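Local coordinates for protein orotidine 5'-phosphate decarboxylase (Lactobacillus acidophilus, PDB 3TFX) that probably catalyses the decarboxylation of orotidine 5'-monophosphate to UMP, the last step of de novo UMP synthesis, as a homodimeric TIM-barrel enzyme, at residues Val48-Lys51 / Leu52-Gly56; Leu140-Ala143 / Glu144-Ser148. One frame throughout, in Å; residues are numbered along the deposited sequence.

Contact 1 (Val48-Lys51 / Leu52-Gly56)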
ATOM      1  N   VAL A  48      12.013  -8.963 -10.905  1.00 21.03           N
ATOM      2  CA  VAL A  48      12.377  -9.997  -9.948  1.00 20.74           C
ATOM      3  C   VAL A  48      11.198 -10.912  -9.634  1.00 20.54           C
ATOM      4  O   VAL A  48      11.363 -12.128  -9.579  1.00 20.72           O
ATOM      5  CB  VAL A  48      13.015  -9.402  -8.677  1.00 20.74           C
ATOM      6  CG1 VAL A  48      13.234 -10.482  -7.600  1.00 20.19           C
ATOM      7  CG2 VAL A  48      14.343  -8.733  -9.056  1.00 20.43           C
ATOM      8  N   ILE A  49      10.008 -10.341  -9.479  1.00 20.11           N
ATOM      9  CA  ILE A  49       8.828 -11.168  -9.261  1.00 20.24           C
ATOM     10  C   ILE A  49       8.477 -12.008 -10.494  1.00 20.35           C
ATOM     11  O   ILE A  49       8.323 -13.224 -10.383  1.00 20.29           O
ATOM     12  CB  ILE A  49       7.643 -10.362  -8.726  1.00 20.17           C
ATOM     13  CG1 ILE A  49       7.950  -9.974  -7.280  1.00 21.09           C
ATOM     14  CG2 ILE A  49       6.358 -11.179  -8.813  1.00 19.62           C
ATOM     15  CD1 ILE A  49       6.910  -9.147  -6.636  1.00 23.75           C
ATOM     16  N   LYS A  50       8.400 -11.374 -11.657  1.00 20.50           N
ATOM     17  CA  LYS A  50       8.184 -12.096 -12.918  1.00 21.82           C
ATOM     18  C   LYS A  50       9.174 -13.272 -13.099  1.00 21.59           C
ATOM     19  O   LYS A  50       8.769 -14.388 -13.416  1.00 21.73           O
ATOM     20  CB  LYS A  50       8.256 -11.128 -14.110  1.00 21.81           C
ATOM     21  CG  LYS A  50       7.295 -11.475 -15.233  1.00 24.74           C
ATOM     22  CD  LYS A  50       7.552 -10.614 -16.479  1.00 28.64           C
ATOM     23  CE  LYS A  50       6.393 -10.709 -17.482  1.00 29.70           C
ATOM     24  NZ  LYS A  50       5.210  -9.907 -17.037  1.00 31.02           N
ATOM     25  N   LYS A  51      10.457 -13.012 -12.871  1.00 21.68           N
ATOM     26  CA  LYS A  51      11.510 -14.032 -12.924  1.00 21.88           C
ATOM     27  C   LYS A  51      11.153 -15.217 -12.015  1.00 21.42           C
ATOM     28  O   LYS A  51      11.124 -16.377 -12.454  1.00 21.47           O
ATOM     29  CB  LYS A  51      12.829 -13.409 -12.467  1.00 22.28           C
ATOM     30  CG  LYS A  51      14.039 -13.698 -13.348  1.00 25.81           C
ATOM     31  CD  LYS A  51      15.296 -12.989 -12.807  1.00 28.88           C
ATOM     32  CE  LYS A  51      16.445 -13.029 -13.822  1.00 31.48           C
ATOM     33  NZ  LYS A  51      17.790 -12.716 -13.211  1.00 33.12           N
ATOM     34  N   LEU A  52      10.844 -14.916 -10.757  1.00 20.44           N
ATOM     35  CA  LEU A  52      10.470 -15.940  -9.785  1.00 19.62           C
ATOM     36  C   LEU A  52       9.238 -16.768 -10.143  1.00 19.16           C
ATOM     37  O   LEU A  52       9.234 -17.979  -9.930  1.00 18.66           O
ATOM     38  CB  LEU A  52      10.265 -15.324  -8.400  1.00 19.75           C
ATOM     39  CG  LEU A  52      11.468 -14.673  -7.739  1.00 20.36           C
ATOM     40  CD1 LEU A  52      11.062 -14.172  -6.354  1.00 19.42           C
ATOM     41  CD2 LEU A  52      12.653 -15.644  -7.674  1.00 20.41           C
ATOM     42  N   THR A  53       8.193 -16.140 -10.672  1.00 18.59           N
ATOM     43  CA  THR A  53       6.955 -16.890 -10.905  1.00 19.05           C
ATOM     44  C   THR A  53       7.065 -17.761 -12.151  1.00 19.58           C
ATOM     45  O   THR A  53       6.428 -18.807 -12.237  1.00 19.53           O
ATOM     46  CB  THR A  53       5.712 -15.976 -10.987  1.00 18.90           C
ATOM     47  OG1 THR A  53       5.865 -15.052 -12.070  1.00 18.55           O
ATOM     48  CG2 THR A  53       5.520 -15.193  -9.665  1.00 18.64           C
ATOM     49  N   GLN A  54       7.876 -17.312 -13.109  1.00 20.28           N
ATOM     50  CA  GLN A  54       8.164 -18.063 -14.330  1.00 21.51           C
ATOM     51  C   GLN A  54       8.869 -19.385 -14.023  1.00 21.25           C
ATOM     52  O   GLN A  54       8.599 -20.394 -14.664  1.00 21.10           O
ATOM     53  CB  GLN A  54       9.006 -17.223 -15.300  1.00 21.87           C
ATOM     54  CG  GLN A  54       8.179 -16.187 -16.089  1.00 25.44           C
ATOM     55  CD  GLN A  54       9.032 -15.208 -16.913  1.00 28.47           C
ATOM     56  OE1 GLN A  54      10.233 -15.426 -17.128  1.00 30.80           O
ATOM     57  NE2 GLN A  54       8.404 -14.125 -17.381  1.00 28.56           N
ATOM     58  N   GLN A  55       9.761 -19.354 -13.034  1.00 21.08           N
ATOM     59  CA  GLN A  55      10.376 -20.554 -12.459  1.00 20.94           C
ATOM     60  C   GLN A  55       9.401 -21.463 -11.714  1.00 20.34           C
ATOM     61  O   GLN A  55       9.757 -22.593 -11.366  1.00 20.69           O
ATOM     62  CB  GLN A  55      11.471 -20.162 -11.475  1.00 21.03           C
ATOM     63  CG  GLN A  55      12.703 -19.552 -12.090  1.00 22.55           C
ATOM     64  CD  GLN A  55      13.718 -19.195 -11.028  1.00 26.41           C
ATOM     65  OE1 GLN A  55      14.081 -20.032 -10.192  1.00 28.73           O
ATOM     66  NE2 GLN A  55      14.178 -17.947 -11.039  1.00 27.61           N
ATOM     67  N   GLY A  56       8.192 -20.974 -11.430  1.00 19.36           N
ATOM     68  CA  GLY A  56       7.208 -21.789 -10.723  1.00 17.93           C
ATOM     69  C   GLY A  56       7.021 -21.496  -9.239  1.00 17.24           C
ATOM     70  O   GLY A  56       6.218 -22.158  -8.586  1.00 17.22           O
TER
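The carboxamide of Gln54 turns one face back to Lys50. Carbonyl O of Lys50 lies over that face, 3.6 Å from Gln54 CD, and Lys50 CG comes in obliquely above the NE2 corner on the same side, 3.6 Å from Gln54 NE2. From there the lysine chain descends, CD and then CE coming closer to the amide plane as they pass NE2. Gln54 CG lies beside its own backbone N (chi1 -79°), which folds the chain over the preceding turn. Gln55 meets Lys51 more loosely: Lys51 O lies to one side of the glutamine chain, 3.6 Å from Gln55 CG, with NE2 scarcely farther. Helical i to i+4 bonds link Leu52 N to Val48 O, Thr53 N to Ile49 O and Gln54 N to Lys50 O; that from Gln55 N to Lys51 O is weak. Leu52 CG presses tightly on Val48 O at 3.1 Å, and its side chain also packs on Leu19 and Leu23 of helix 16-24. Thr53 CG2, anti to the carbonyl carbon of its own residue, points back along the helix and meets Ile49 methyl to methyl, CG2 to CG2 4.2 Å. The Thr53 hydroxyl is held by a hydrogen bond to carbonyl O of Leu82. A valine in place of Thr53 would probably leave the Leu82 carbonyl without this donor. Gly56 is the first residue to leave helical angles and forms a Schellman motif, its N bonded to Thr53 O at 2.9 Å; its positive phi of 102° suits a glycine. The chemistry thus divides the turn: Val48, Ile49 and Leu52 are buried, Ile49 and Leu52 against strand 58-65, whereas the amides and Lys51 form a polar outer surface.

Contact 2 (Leu140-Ala143 / Glu144-Ser148)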
ATOM      1  N   LEU A 140     -16.245   1.210  17.045  1.00 28.00           N
ATOM      2  CA  LEU A 140     -16.430  -0.194  17.461  1.00 28.04           C
ATOM      3  C   LEU A 140     -15.198  -0.772  18.181  1.00 27.83           C
ATOM      4  O   LEU A 140     -14.064  -0.445  17.815  1.00 27.85           O
ATOM      5  CB  LEU A 140     -16.786  -1.080  16.255  1.00 27.84           C
ATOM      6  CG  LEU A 140     -18.095  -0.846  15.492  1.00 28.35           C
ATOM      7  CD1 LEU A 140     -18.201  -1.817  14.302  1.00 27.43           C
ATOM      8  CD2 LEU A 140     -19.319  -0.980  16.401  1.00 28.59           C
ATOM      9  N   PRO A 141     -15.415  -1.639  19.200  1.00 27.56           N
ATOM     10  CA  PRO A 141     -14.290  -2.392  19.771  1.00 27.45           C
ATOM     11  C   PRO A 141     -13.672  -3.342  18.738  1.00 27.28           C
ATOM     12  O   PRO A 141     -14.319  -3.666  17.744  1.00 27.04           O
ATOM     13  CB  PRO A 141     -14.926  -3.179  20.932  1.00 27.41           C
ATOM     14  CG  PRO A 141     -16.370  -3.194  20.651  1.00 27.67           C
ATOM     15  CD  PRO A 141     -16.661  -1.890  19.944  1.00 27.64           C
HETATM   16  N   MSE A 142     -12.441  -3.782  19.002  1.00 27.08           N
HETATM   17  CA  MSE A 142     -11.610  -4.517  18.045  1.00 27.40           C
HETATM   18  C   MSE A 142     -12.306  -5.686  17.341  1.00 26.59           C
HETATM   19  O   MSE A 142     -12.315  -5.740  16.108  1.00 26.13           O
HETATM   20  CB  MSE A 142     -10.306  -4.984  18.717  1.00 28.14           C
HETATM   21  CG  MSE A 142      -9.268  -5.614  17.774  1.00 31.33           C
HETATM   22 SE   MSE A 142      -8.628  -4.421  16.338  1.00 38.76          SE
HETATM   23  CE  MSE A 142      -7.532  -3.195  17.395  1.00 37.84           C
ATOM     24  N   ALA A 143     -12.893  -6.598  18.126  1.00 25.58           N
ATOM     25  CA  ALA A 143     -13.465  -7.841  17.598  1.00 24.61           C
ATOM     26  C   ALA A 143     -14.640  -7.588  16.671  1.00 23.78           C
ATOM     27  O   ALA A 143     -14.813  -8.300  15.676  1.00 23.42           O
ATOM     28  CB  ALA A 143     -13.876  -8.782  18.731  1.00 24.82           C
ATOM     29  N   GLU A 144     -15.437  -6.575  17.009  1.00 22.88           N
ATOM     30  CA  GLU A 144     -16.586  -6.175  16.199  1.00 22.27           C
ATOM     31  C   GLU A 144     -16.147  -5.510  14.897  1.00 20.70           C
ATOM     32  O   GLU A 144     -16.745  -5.750  13.844  1.00 20.70           O
ATOM     33  CB  GLU A 144     -17.514  -5.239  16.984  1.00 22.85           C
ATOM     34  CG  GLU A 144     -18.392  -5.941  18.032  1.00 25.96           C
ATOM     35  CD  GLU A 144     -19.381  -4.996  18.723  1.00 30.12           C
ATOM     36  OE1 GLU A 144     -19.995  -4.143  18.034  1.00 31.43           O
ATOM     37  OE2 GLU A 144     -19.547  -5.110  19.960  1.00 31.22           O
ATOM     38  N   GLN A 145     -15.105  -4.683  14.978  1.00 18.95           N
ATOM     39  CA  GLN A 145     -14.577  -3.966  13.815  1.00 17.36           C
ATOM     40  C   GLN A 145     -13.940  -4.941  12.822  1.00 16.08           C
ATOM     41  O   GLN A 145     -14.149  -4.843  11.612  1.00 15.39           O
ATOM     42  CB  GLN A 145     -13.572  -2.885  14.253  1.00 17.55           C
ATOM     43  CG  GLN A 145     -12.754  -2.249  13.116  1.00 16.62           C
ATOM     44  CD  GLN A 145     -13.548  -1.247  12.272  1.00 18.25           C
ATOM     45  OE1 GLN A 145     -14.763  -1.048  12.461  1.00 17.41           O
ATOM     46  NE2 GLN A 145     -12.858  -0.603  11.336  1.00 17.99           N
ATOM     47  N   VAL A 146     -13.190  -5.896  13.360  1.00 15.36           N
ATOM     48  CA  VAL A 146     -12.548  -6.933  12.568  1.00 14.61           C
ATOM     49  C   VAL A 146     -13.570  -7.772  11.802  1.00 14.44           C
ATOM     50  O   VAL A 146     -13.422  -7.972  10.591  1.00 14.03           O
ATOM     51  CB  VAL A 146     -11.604  -7.813  13.421  1.00 14.58           C
ATOM     52  CG1 VAL A 146     -11.209  -9.094  12.668  1.00 14.07           C
ATOM     53  CG2 VAL A 146     -10.359  -7.018  13.789  1.00 14.35           C
ATOM     54  N   LEU A 147     -14.602  -8.250  12.497  1.00 14.30           N
ATOM     55  CA  LEU A 147     -15.649  -9.055  11.868  1.00 13.78           C
ATOM     56  C   LEU A 147     -16.406  -8.252  10.788  1.00 13.53           C
ATOM     57  O   LEU A 147     -16.666  -8.753   9.691  1.00 13.73           O
ATOM     58  CB  LEU A 147     -16.599  -9.616  12.930  1.00 13.95           C
ATOM     59  CG  LEU A 147     -17.907 -10.275  12.455  1.00 14.85           C
ATOM     60  CD1 LEU A 147     -17.592 -11.494  11.628  1.00 13.02           C
ATOM     61  CD2 LEU A 147     -18.856 -10.629  13.636  1.00 15.03           C
ATOM     62  N   SER A 148     -16.719  -7.001  11.091  1.00 13.17           N
ATOM     63  CA  SER A 148     -17.404  -6.100  10.150  1.00 13.36           C
ATOM     64  C   SER A 148     -16.599  -5.868   8.850  1.00 12.97           C
ATOM     65  O   SER A 148     -17.142  -5.941   7.747  1.00 12.47           O
ATOM     66  CB  SER A 148     -17.693  -4.767  10.844  1.00 13.45           C
ATOM     67  OG  SER A 148     -18.302  -3.850   9.967  1.00 15.46           O
TER
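Pro141 occupies the N-cap position, and its carbonyl O is the first acceptor of the helix, taking Gln145 N at 3.1 Å and, weakly, Glu144 N; the i to i+4 pattern continues from Val146 N to Met142 O and from Leu147 N to Ala143 O. Leu140, just before the cap, lays its two methyls across the first turn: CD2 reaches Glu144 OE1 at 3.6 Å and CD1 approaches Gln145 OE1 at 4.0 Å, both crossings being nearly perpendicular. Glu144 CG lies beside its backbone N (chi1 -76°), and the extended chain runs back along the turn until OE2 is 3.8 Å from Pro141 CG. A carboxylate here, close to the helix start, is probably favoured by the helix dipole. Met142, present as selenomethionine, bends at chi2 and chi3 and sets SE 4.0 Å from Val146 CG2, one turn on. Gln145 NE2 is hydrogen-bonded to Glu123, while Val146 and Leu147 rest on Leu171 of helix 168-175. Leu140 also packs on Asn137 of the second subunit, to which Ser148 OG makes a weak hydrogen bond, so the helix start lies at the dimer interface. Helix 142-155, which begins here, belongs to the beta-alpha-beta crossover between strands 117-121 and 160-162 of the TIM barrel.

In the fold
Contact 1 comes first along the chain and closes before contact 2 opens; their centres are 37 Å apart, on opposite sides of the chain's centre, with nearest atoms about 26 Å apart. Each lies on a different outer helix of the same eight-stranded parallel barrel. Contact 1 is the C-terminal part of helix 46-54, leading into strand 58-65, which carries predicted substrate-binding residues and the predicted proton donor Lys64. Contact 2 is the beginning of helix 142-155, entered after strand 117-121 and helix 129-134. One therefore records how a barrel helix stops, the other how one starts, and contact 2 alone reaches the second subunit of the homodimer.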